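Local coordinates for protein giardin subunit alpha-1 (Giardia intestinalis, PDB 4EVH) that belongs to the annexins, binds calcium and, in a calcium-dependent way, phospholipid, and takes part in attachment of the parasite to the intestinal mucosa, at residues Asn236-Asp241 with Arg278-Arg283; Glu64-Asp69 with Arg247-Thr252; Ala94-Val99 with Leu138-Trp143. All coordinates share one frame; numbering follows the deposited sequence.

Contact 1: residues Asn236-Asp241 with Arg278-Arg283; sequences NCACND and RCFDKR. With CA (calcium ion), chain C.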
loop_
_atom_site.group_PDB
_atom_site.type_symbol
_atom_site.label_atom_id
_atom_site.label_comp_id
_atom_site.label_asym_id
_atom_site.label_seq_id
_atom_site.Cartn_x
_atom_site.Cartn_y
_atom_site.Cartn_z
ATOM N N ASN A 236 -10.749 1.870 -3.780
ATOM C CA ASN A 236 -11.831 2.730 -4.207
ATOM C C ASN A 236 -11.384 3.782 -5.232
ATOM O O ASN A 236 -11.992 3.922 -6.306
ATOM C CB ASN A 236 -12.447 3.387 -2.966
ATOM C CG ASN A 236 -13.553 4.361 -3.296
ATOM O OD1 ASN A 236 -13.420 5.568 -3.063
ATOM N ND2 ASN A 236 -14.657 3.845 -3.829
ATOM N N CYS A 237 -10.333 4.520 -4.889
ATOM C CA CYS A 237 -9.696 5.456 -5.818
ATOM C C CYS A 237 -9.317 4.744 -7.101
ATOM O O CYS A 237 -9.460 5.287 -8.196
ATOM C CB CYS A 237 -8.436 6.054 -5.211
ATOM S SG CYS A 237 -8.715 7.241 -3.908
ATOM N N ALA A 238 -8.817 3.523 -6.949
ATOM C CA ALA A 238 -8.415 2.728 -8.093
ATOM C C ALA A 238 -9.650 2.413 -8.929
ATOM O O ALA A 238 -9.573 2.237 -10.142
ATOM C CB ALA A 238 -7.723 1.457 -7.634
ATOM N N CYS A 239 -10.800 2.366 -8.276
ATOM C CA CYS A 239 -12.023 2.038 -8.978
ATOM C C CYS A 239 -12.526 3.233 -9.772
ATOM O O CYS A 239 -12.949 3.092 -10.917
ATOM C CB CYS A 239 -13.090 1.538 -8.007
ATOM S SG CYS A 239 -13.590 -0.186 -8.320
ATOM N N ASN A 240 -12.456 4.415 -9.171
ATOM C CA ASN A 240 -12.983 5.612 -9.814
ATOM C C ASN A 240 -12.066 6.141 -10.902
ATOM O O ASN A 240 -12.527 6.771 -11.853
ATOM C CB ASN A 240 -13.291 6.701 -8.783
ATOM C CG ASN A 240 -14.290 6.244 -7.727
ATOM O OD1 ASN A 240 -14.942 5.201 -7.871
ATOM N ND2 ASN A 240 -14.419 7.029 -6.659
ATOM N N ASP A 241 -10.765 5.891 -10.761
ATOM C CA ASP A 241 -9.805 6.269 -11.793
ATOM C C ASP A 241 -9.827 5.208 -12.884
ATOM O O ASP A 241 -8.798 4.852 -13.464
ATOM C CB ASP A 241 -8.418 6.463 -11.200
ATOM C CG ASP A 241 -8.350 7.673 -10.286
ATOM O OD1 ASP A 241 -9.433 8.212 -9.933
ATOM O OD2 ASP A 241 -7.221 8.081 -9.927
ATOM N N ARG A 278 -17.221 -4.490 -11.634
ATOM C CA ARG A 278 -17.588 -3.356 -12.473
ATOM C C ARG A 278 -16.402 -2.644 -13.142
ATOM O O ARG A 278 -16.299 -2.633 -14.362
ATOM C CB ARG A 278 -18.372 -2.350 -11.623
ATOM C CG ARG A 278 -19.320 -1.453 -12.406
ATOM C CD ARG A 278 -19.740 -0.270 -11.567
ATOM N NE ARG A 278 -18.783 0.817 -11.718
ATOM C CZ ARG A 278 -18.141 1.399 -10.708
ATOM N NH1 ARG A 278 -18.365 0.998 -9.462
ATOM N NH2 ARG A 278 -17.285 2.391 -10.948
ATOM N N CYS A 279 -15.533 -2.046 -12.332
ATOM C CA CYS A 279 -14.431 -1.204 -12.804
ATOM C C CYS A 279 -13.299 -1.894 -13.542
ATOM O O CYS A 279 -12.610 -1.266 -14.343
ATOM C CB CYS A 279 -13.787 -0.489 -11.627
ATOM S SG CYS A 279 -14.758 0.808 -10.929
ATOM N N PHE A 280 -13.045 -3.157 -13.221
ATOM C CA PHE A 280 -11.915 -3.846 -13.837
ATOM C C PHE A 280 -12.380 -4.890 -14.828
ATOM O O PHE A 280 -13.406 -5.550 -14.636
ATOM C CB PHE A 280 -10.986 -4.452 -12.782
ATOM C CG PHE A 280 -10.336 -3.426 -11.919
ATOM C CD1 PHE A 280 -9.122 -2.872 -12.278
ATOM C CD2 PHE A 280 -10.953 -2.988 -10.759
ATOM C CE1 PHE A 280 -8.519 -1.910 -11.481
ATOM C CE2 PHE A 280 -10.361 -2.018 -9.966
ATOM C CZ PHE A 280 -9.140 -1.477 -10.329
ATOM N N ASP A 281 -11.618 -5.039 -15.896
ATOM C CA ASP A 281 -12.034 -5.936 -16.957
ATOM C C ASP A 281 -12.022 -7.426 -16.565
ATOM O O ASP A 281 -11.597 -7.815 -15.466
ATOM C CB ASP A 281 -11.210 -5.696 -18.219
ATOM C CG ASP A 281 -10.090 -6.676 -18.362
ATOM O OD1 ASP A 281 -9.045 -6.482 -17.701
ATOM O OD2 ASP A 281 -10.273 -7.642 -19.133
ATOM N N LYS A 282 -12.496 -8.235 -17.506
ATOM C CA LYS A 282 -12.722 -9.661 -17.331
ATOM C C LYS A 282 -11.451 -10.475 -17.066
ATOM O O LYS A 282 -11.529 -11.628 -16.695
ATOM C CB LYS A 282 -13.396 -10.180 -18.600
ATOM C CG LYS A 282 -14.263 -11.404 -18.431
ATOM C CD LYS A 282 -14.917 -11.772 -19.774
ATOM C CE LYS A 282 -13.887 -11.884 -20.906
ATOM N NZ LYS A 282 -14.521 -12.271 -22.211
ATOM N N ARG A 283 -10.282 -9.889 -17.289
ATOM C CA ARG A 283 -9.030 -10.587 -17.011
ATOM C C ARG A 283 -8.554 -10.212 -15.617
ATOM O O ARG A 283 -8.419 -11.066 -14.754
ATOM C CB ARG A 283 -7.955 -10.271 -18.062
ATOM C CG ARG A 283 -6.592 -10.905 -17.762
ATOM C CD ARG A 283 -5.504 -10.513 -18.768
ATOM N NE ARG A 283 -4.216 -11.153 -18.472
ATOM C CZ ARG A 283 -3.043 -10.755 -18.967
ATOM N NH1 ARG A 283 -2.987 -9.719 -19.785
ATOM N NH2 ARG A 283 -1.922 -11.386 -18.650
HETATM CA CA CA C . -6.457 -5.929 -18.851
#

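Contact 2: residues Glu64-Asp69 with Arg247-Thr252; sequences ESLLMD and RMRRIT. With CA (calcium ion), chain B.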
loop_
_atom_site.group_PDB
_atom_site.type_symbol
_atom_site.label_atom_id
_atom_site.label_comp_id
_atom_site.label_asym_id
_atom_site.label_seq_id
_atom_site.Cartn_x
_atom_site.Cartn_y
_atom_site.Cartn_z
ATOM N N GLU A 64 -0.186 -10.119 -15.176
ATOM C CA GLU A 64 1.019 -10.935 -15.182
ATOM C C GLU A 64 1.975 -10.465 -14.098
ATOM O O GLU A 64 2.336 -11.218 -13.190
ATOM C CB GLU A 64 1.693 -10.815 -16.554
ATOM C CG GLU A 64 2.976 -11.603 -16.694
ATOM C CD GLU A 64 3.728 -11.239 -17.947
ATOM O OE1 GLU A 64 3.863 -10.028 -18.226
ATOM O OE2 GLU A 64 4.179 -12.161 -18.651
ATOM N N SER A 65 2.376 -9.205 -14.218
ATOM C CA SER A 65 3.273 -8.587 -13.261
ATOM C C SER A 65 2.754 -8.773 -11.842
ATOM O O SER A 65 3.534 -8.922 -10.908
ATOM C CB SER A 65 3.448 -7.094 -13.570
ATOM O OG SER A 65 4.252 -6.898 -14.717
ATOM N N LEU A 66 1.438 -8.770 -11.677
ATOM C CA LEU A 66 0.861 -8.898 -10.338
ATOM C C LEU A 66 1.244 -10.237 -9.713
ATOM O O LEU A 66 1.821 -10.306 -8.627
ATOM C CB LEU A 66 -0.660 -8.764 -10.378
ATOM C CG LEU A 66 -1.259 -8.545 -8.997
ATOM C CD1 LEU A 66 -0.575 -7.352 -8.376
ATOM C CD2 LEU A 66 -2.759 -8.334 -9.068
ATOM N N LEU A 67 0.919 -11.291 -10.442
ATOM C CA LEU A 67 1.203 -12.653 -10.025
ATOM C C LEU A 67 2.694 -12.906 -9.831
ATOM O O LEU A 67 3.081 -13.808 -9.082
ATOM C CB LEU A 67 0.613 -13.629 -11.044
ATOM C CG LEU A 67 -0.905 -13.491 -11.158
ATOM C CD1 LEU A 67 -1.458 -14.212 -12.388
ATOM C CD2 LEU A 67 -1.564 -13.981 -9.870
ATOM N N MET A 68 3.531 -12.115 -10.496
ATOM C CA MET A 68 4.963 -12.278 -10.313
ATOM C C MET A 68 5.385 -11.677 -9.003
ATOM O O MET A 68 6.002 -12.348 -8.180
ATOM C CB MET A 68 5.743 -11.659 -11.458
ATOM C CG MET A 68 5.867 -12.609 -12.624
ATOM S SD MET A 68 6.159 -11.751 -14.165
ATOM C CE MET A 68 7.870 -11.218 -14.023
ATOM N N ASP A 69 5.040 -10.404 -8.829
ATOM C CA ASP A 69 5.280 -9.676 -7.589
ATOM C C ASP A 69 4.932 -10.510 -6.357
ATOM O O ASP A 69 5.653 -10.475 -5.359
ATOM C CB ASP A 69 4.465 -8.373 -7.566
ATOM C CG ASP A 69 5.020 -7.310 -8.511
ATOM O OD1 ASP A 69 6.239 -7.345 -8.804
ATOM O OD2 ASP A 69 4.235 -6.436 -8.950
ATOM N N ARG A 247 -2.055 1.093 -9.922
ATOM C CA ARG A 247 -2.309 1.187 -8.490
ATOM C C ARG A 247 -2.687 -0.166 -7.903
ATOM O O ARG A 247 -2.155 -0.584 -6.870
ATOM C CB ARG A 247 -3.456 2.161 -8.198
ATOM C CG ARG A 247 -4.014 2.033 -6.782
ATOM C CD ARG A 247 -3.614 3.214 -5.922
ATOM N NE ARG A 247 -4.505 4.335 -6.166
ATOM C CZ ARG A 247 -4.180 5.616 -6.035
ATOM N NH1 ARG A 247 -2.954 5.961 -5.653
ATOM N NH2 ARG A 247 -5.097 6.556 -6.299
ATOM N N MET A 248 -3.635 -0.831 -8.553
ATOM C CA MET A 248 -4.168 -2.074 -8.030
ATOM C C MET A 248 -3.091 -3.139 -7.994
ATOM O O MET A 248 -3.153 -4.050 -7.180
ATOM C CB MET A 248 -5.367 -2.559 -8.850
ATOM C CG MET A 248 -6.667 -1.975 -8.425
ATOM S SD MET A 248 -7.040 -2.161 -6.672
ATOM C CE MET A 248 -7.490 -3.887 -6.582
ATOM N N ARG A 249 -2.108 -3.018 -8.876
ATOM C CA ARG A 249 -1.054 -4.023 -8.963
ATOM C C ARG A 249 0.064 -3.730 -7.962
ATOM O O ARG A 249 0.612 -4.638 -7.334
ATOM C CB ARG A 249 -0.530 -4.124 -10.400
ATOM C CG ARG A 249 0.708 -4.970 -10.561
ATOM C CD ARG A 249 1.898 -4.129 -10.987
ATOM N NE ARG A 249 3.101 -4.939 -11.130
ATOM C CZ ARG A 249 4.313 -4.456 -11.410
ATOM N NH1 ARG A 249 4.497 -3.154 -11.586
ATOM N NH2 ARG A 249 5.345 -5.282 -11.502
ATOM N N ARG A 250 0.382 -2.455 -7.804
ATOM C CA ARG A 250 1.312 -2.020 -6.776
ATOM C C ARG A 250 0.849 -2.483 -5.400
ATOM O O ARG A 250 1.604 -3.135 -4.692
ATOM C CB ARG A 250 1.493 -0.489 -6.793
ATOM C CG ARG A 250 2.216 0.050 -8.031
ATOM C CD ARG A 250 2.580 1.522 -7.906
ATOM N NE ARG A 250 1.419 2.389 -7.738
ATOM C CZ ARG A 250 0.704 2.924 -8.735
ATOM N NH1 ARG A 250 1.007 2.692 -10.008
ATOM N NH2 ARG A 250 -0.331 3.702 -8.455
ATOM N N ILE A 251 -0.391 -2.160 -5.025
ATOM C CA ILE A 251 -0.833 -2.384 -3.645
ATOM C C ILE A 251 -1.185 -3.837 -3.318
ATOM O O ILE A 251 -0.988 -4.283 -2.179
ATOM C CB ILE A 251 -1.999 -1.453 -3.225
ATOM C CG1 ILE A 251 -3.233 -1.693 -4.096
ATOM C CG2 ILE A 251 -1.582 0.006 -3.263
ATOM C CD1 ILE A 251 -4.433 -0.827 -3.708
ATOM N N THR A 252 -1.697 -4.572 -4.308
ATOM C CA THR A 252 -2.088 -5.971 -4.097
ATOM C C THR A 252 -0.853 -6.866 -3.962
ATOM O O THR A 252 -0.598 -7.419 -2.897
ATOM C CB THR A 252 -3.001 -6.512 -5.232
ATOM O OG1 THR A 252 -4.135 -5.656 -5.392
ATOM C CG2 THR A 252 -3.483 -7.932 -4.927
HETATM CA CA CA B . 4.954 -13.393 -20.767
HETATM O O HOH W 1 5.205 -15.545 -22.165
#

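Contact 3: residues Ala94-Val99 with Leu138-Trp143; sequences AFFDTV and LLMEKW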
loop_
_atom_site.group_PDB
_atom_site.type_symbol
_atom_site.label_atom_id
_atom_site.label_comp_id
_atom_site.label_asym_id
_atom_site.label_seq_id
_atom_site.Cartn_x
_atom_site.Cartn_y
_atom_site.Cartn_z
ATOM N N ALA A 94 1.559 6.601 -7.186
ATOM C CA ALA A 94 2.473 5.537 -6.776
ATOM C C ALA A 94 3.164 5.860 -5.450
ATOM O O ALA A 94 3.516 4.956 -4.691
ATOM C CB ALA A 94 3.503 5.250 -7.866
ATOM N N PHE A 95 3.353 7.141 -5.160
ATOM C CA PHE A 95 3.994 7.512 -3.906
ATOM C C PHE A 95 3.166 6.929 -2.787
ATOM O O PHE A 95 3.635 6.115 -1.986
ATOM C CB PHE A 95 4.080 9.028 -3.755
ATOM C CG PHE A 95 5.090 9.664 -4.658
ATOM C CD1 PHE A 95 6.087 8.896 -5.249
ATOM C CD2 PHE A 95 5.051 11.025 -4.917
ATOM C CE1 PHE A 95 7.026 9.471 -6.080
ATOM C CE2 PHE A 95 5.987 11.610 -5.756
ATOM C CZ PHE A 95 6.979 10.827 -6.338
ATOM N N PHE A 96 1.909 7.338 -2.757
ATOM C CA PHE A 96 0.998 6.859 -1.739
ATOM C C PHE A 96 1.111 5.353 -1.551
ATOM O O PHE A 96 1.354 4.892 -0.441
ATOM C CB PHE A 96 -0.429 7.258 -2.096
ATOM C CG PHE A 96 -0.566 8.703 -2.426
ATOM C CD1 PHE A 96 0.344 9.622 -1.921
ATOM C CD2 PHE A 96 -1.586 9.146 -3.247
ATOM C CE1 PHE A 96 0.236 10.959 -2.223
ATOM C CE2 PHE A 96 -1.699 10.472 -3.555
ATOM C CZ PHE A 96 -0.788 11.387 -3.040
ATOM N N ASP A 97 0.952 4.602 -2.637
ATOM C CA ASP A 97 0.934 3.139 -2.583
ATOM C C ASP A 97 2.219 2.580 -1.983
ATOM O O ASP A 97 2.214 1.529 -1.354
ATOM C CB ASP A 97 0.723 2.547 -3.984
ATOM C CG ASP A 97 -0.471 3.166 -4.711
ATOM O OD1 ASP A 97 -1.259 3.881 -4.056
ATOM O OD2 ASP A 97 -0.641 2.919 -5.930
ATOM N N THR A 98 3.314 3.308 -2.168
ATOM C CA THR A 98 4.641 2.762 -1.940
ATOM C C THR A 98 5.281 3.303 -0.665
ATOM O O THR A 98 6.097 2.625 -0.014
ATOM C CB THR A 98 5.533 3.018 -3.161
ATOM O OG1 THR A 98 5.432 4.395 -3.538
ATOM C CG2 THR A 98 5.052 2.187 -4.329
ATOM N N VAL A 99 4.893 4.519 -0.303
ATOM C CA VAL A 99 5.455 5.177 0.865
ATOM C C VAL A 99 4.533 5.074 2.085
ATOM O O VAL A 99 4.980 4.721 3.179
ATOM C CB VAL A 99 5.772 6.659 0.559
ATOM C CG1 VAL A 99 6.457 7.307 1.743
ATOM C CG2 VAL A 99 6.637 6.775 -0.709
ATOM N N LEU A 138 7.072 17.484 2.577
ATOM C CA LEU A 138 7.722 17.492 3.880
ATOM C C LEU A 138 7.147 16.368 4.714
ATOM O O LEU A 138 7.874 15.676 5.454
ATOM C CB LEU A 138 7.538 18.825 4.590
ATOM C CG LEU A 138 7.745 20.124 3.806
ATOM C CD1 LEU A 138 8.502 21.144 4.655
ATOM C CD2 LEU A 138 8.430 19.914 2.454
ATOM N N LEU A 139 5.837 16.177 4.576
ATOM C CA LEU A 139 5.184 15.084 5.250
ATOM C C LEU A 139 5.842 13.802 4.795
ATOM O O LEU A 139 6.239 12.962 5.611
ATOM C CB LEU A 139 3.680 15.057 4.955
ATOM C CG LEU A 139 2.966 13.819 5.507
ATOM C CD1 LEU A 139 3.181 13.676 7.012
ATOM C CD2 LEU A 139 1.482 13.837 5.171
ATOM N N MET A 140 5.986 13.651 3.487
ATOM C CA MET A 140 6.519 12.392 2.990
ATOM C C MET A 140 7.912 12.038 3.541
ATOM O O MET A 140 8.202 10.867 3.781
ATOM C CB MET A 140 6.458 12.330 1.470
ATOM C CG MET A 140 5.158 11.785 0.989
ATOM S SD MET A 140 5.224 11.384 -0.751
ATOM C CE MET A 140 3.471 11.183 -1.135
ATOM N N GLU A 141 8.753 13.054 3.737
ATOM C CA GLU A 141 10.094 12.845 4.250
ATOM C C GLU A 141 10.028 12.375 5.685
ATOM O O GLU A 141 10.755 11.473 6.087
ATOM C CB GLU A 141 10.921 14.126 4.188
ATOM C CG GLU A 141 12.242 13.997 4.950
ATOM C CD GLU A 141 13.288 15.010 4.516
ATOM O OE1 GLU A 141 12.908 16.181 4.285
ATOM O OE2 GLU A 141 14.485 14.625 4.413
ATOM N N LYS A 142 9.151 13.027 6.446
ATOM C CA LYS A 142 8.869 12.685 7.834
ATOM C C LYS A 142 8.412 11.220 7.946
ATOM O O LYS A 142 8.935 10.434 8.759
ATOM C CB LYS A 142 7.765 13.615 8.350
ATOM C CG LYS A 142 7.978 14.207 9.738
ATOM C CD LYS A 142 8.894 15.420 9.739
ATOM C CE LYS A 142 8.756 16.158 11.064
ATOM N NZ LYS A 142 9.773 17.228 11.256
ATOM N N TRP A 143 7.433 10.861 7.116
ATOM C CA TRP A 143 6.840 9.534 7.149
ATOM C C TRP A 143 7.899 8.478 6.877
ATOM O O TRP A 143 7.965 7.442 7.545
ATOM C CB TRP A 143 5.728 9.435 6.117
ATOM C CG TRP A 143 4.818 8.276 6.333
ATOM C CD1 TRP A 143 5.039 6.984 5.966
ATOM C CD2 TRP A 143 3.529 8.298 6.959
ATOM N NE1 TRP A 143 3.974 6.196 6.333
ATOM C CE2 TRP A 143 3.032 6.981 6.943
ATOM C CE3 TRP A 143 2.748 9.305 7.538
ATOM C CZ2 TRP A 143 1.793 6.641 7.483
ATOM C CZ3 TRP A 143 1.514 8.964 8.064
ATOM C CH2 TRP A 143 1.054 7.646 8.039
#

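Contact 1: residues Asn236-Asp241 with Arg278-Arg283
The Phe280 ring is met obliquely by two neighbours from the end of helix 227-240: Cys239 SG, 4.1 Å from Phe280 CE2, and Ala238 O, 3.7 Å from Phe280 CZ. All of this falls in the predicted fourth annexin repeat, where the ends of helices 227-240 and 272-279 come together. Both neighbours come in at the outer part of the ring, and the sulfur lies 68° off the ring normal, so this is a sulfur-aromatic contact without the sulfur over the centroid. The methyl of Ala238 completes the touch, with CB 4.2 Å from Phe280 CZ. The other flat group, the guanidinium of Arg278, reaches the contact only with its end: Cys239 O lies oblique to its plane, 4.4 Å from Arg278 NH2.

Phe280 is the residue where the second helix gives way to loop; its side chain also packs on Met248 of helix 245-255 and on Ala285 and Leu288 of helix 284-291. Next to it, Cys279 points at the other helix and sets its SG beside that of Cys239; the two sulfurs lie side by side, their exact spacing doubtful at this resolution.

Beyond the apolar patch the chain turns to calcium. Asp281 OD1 binds the ion at 2.9 Å, and Glu63, from the predicted first repeat, is a second ligand, so the site links the two repeats. The other oxygen, Asp281 OD2, caps the coming helix by accepting from Arg283 N at 2.9 Å, met from above the carboxylate plane.

Contact 2: residues Glu64-Asp69 with Arg247-Thr252
Arg249 reaches Asp69 and Ser65 because its CG stands anti to the backbone N (chi1 171°) and the chain then bends at chi2 (-114°), turning the guanidinium onto helix 62-69. There Asp69 has its CG beside its own backbone N, which carries the carboxylate up to the arginine. The contact joins the predicted first and fourth annexin repeats, the two that form one of the paired modules of the annexin core. The two short helical segments run almost parallel, their axes 9.3 Å apart at closest approach.

The guanidinium is sandwiched between two side chains. Asp69 OD2 lies over one face and makes a salt bridge to Arg249 NE at 2.9 Å, with Arg249 NH2 close by at 3.0 Å from the same oxygen. Because OD2 sits over the face, the pairing is not an edge-on, two-pronged one; the carboxylate and guanidinium planes are 30° apart, and the side chains as a whole cross at about a right angle. Ser65 lies across the opposite face, its CB 3.3 Å from Arg249 NE, and Leu66 N sits at the edge. His81 of helix 74-87 touches both Asp69 and Arg249, and the buried carboxylate probably stays ionised beside the arginine.

Next to the charged pair the contact turns apolar. Leu66 sends CD1 against the aliphatic part of Arg249, 3.5 Å from its CG, and close to Thr252, whose CB is 4.1 Å away.

At the far side of helix 62-69, Glu64 OE2 binds a calcium ion at 2.6 Å, together with a water and Lys55 O. Thr252 in turn folds its hydroxyl back along its own helix: OG1 donates to Met248 O at 2.6 Å, in the carbonyl plane, and that oxygen also accepts from Thr252 N.

Contact 3: residues Ala94-Val99 with Leu138-Trp143
The core of the predicted second annexin repeat, a bundle of five helices, is bridged here by one long methionine. Met140 on helix 135-145 crosses to helix 92-100 and ends between Phe95 and Phe96. The two short segments run in nearly the same direction, 18° apart, but their axes stand 11.8 Å from each other, a gap that Met140 spans with its long side chain. Beyond CG the Met140 chain is extended, with chi2 at -168°, and so its terminal methyl gets all the way across.

That methyl does most of the touching. Met140 CE lies 3.4 Å from Phe95 CB, near the root of the side chain, and comes up to the edge of the Phe96 ring, near its plane, at 3.4 Å from CE1. Both phenylalanines cross the methionine at about a right angle. The sulfur joins in as a Met-aromatic contact: SD is 5.0 Å from the centroid of the Phe95 ring and approaches it obliquely. Phe126 of helix 122-130 packs on Met140 and Val99 and meets the Phe95 ring, closing this part of the bundle, while Phe96 leans on Thr216 of helix 211-225.

One turn further along, Val99 faces Trp143. Helix 92-100 has a wider pi-type turn at 96-99, and Phe95 O accepts from both Thr98 N and Val99 N. The indole, which also makes a cation-pi contact with Arg148, has its five-membered ring by the valine: Trp143 CD1 is 4.5 Å from Val99 CG1, and closer still, at 3.6 Å, to Val99 O.

How the contacts relate
Helix 245-255 ties the three contacts together. It supplies half of contact 2, while Met248 packs against Phe280 and Ala238 of contact 1, in the same predicted fourth repeat as helix 245-255. On its other flank, Arg250 NH2 and Arg247 NH1 form salt bridges to the two oxygens of Asp97, joining contact 2 to the first helix of contact 3. Contacts 1 and 3 do not touch. All three are buried, but contact 1, farthest from the chain centre, alone has an exposed touching residue; it mixes sulfurs and a ring with a calcium site. Contacts 2 and 3 lie on opposite sides of the centre, one between repeats and charged, the other within a repeat and apolar.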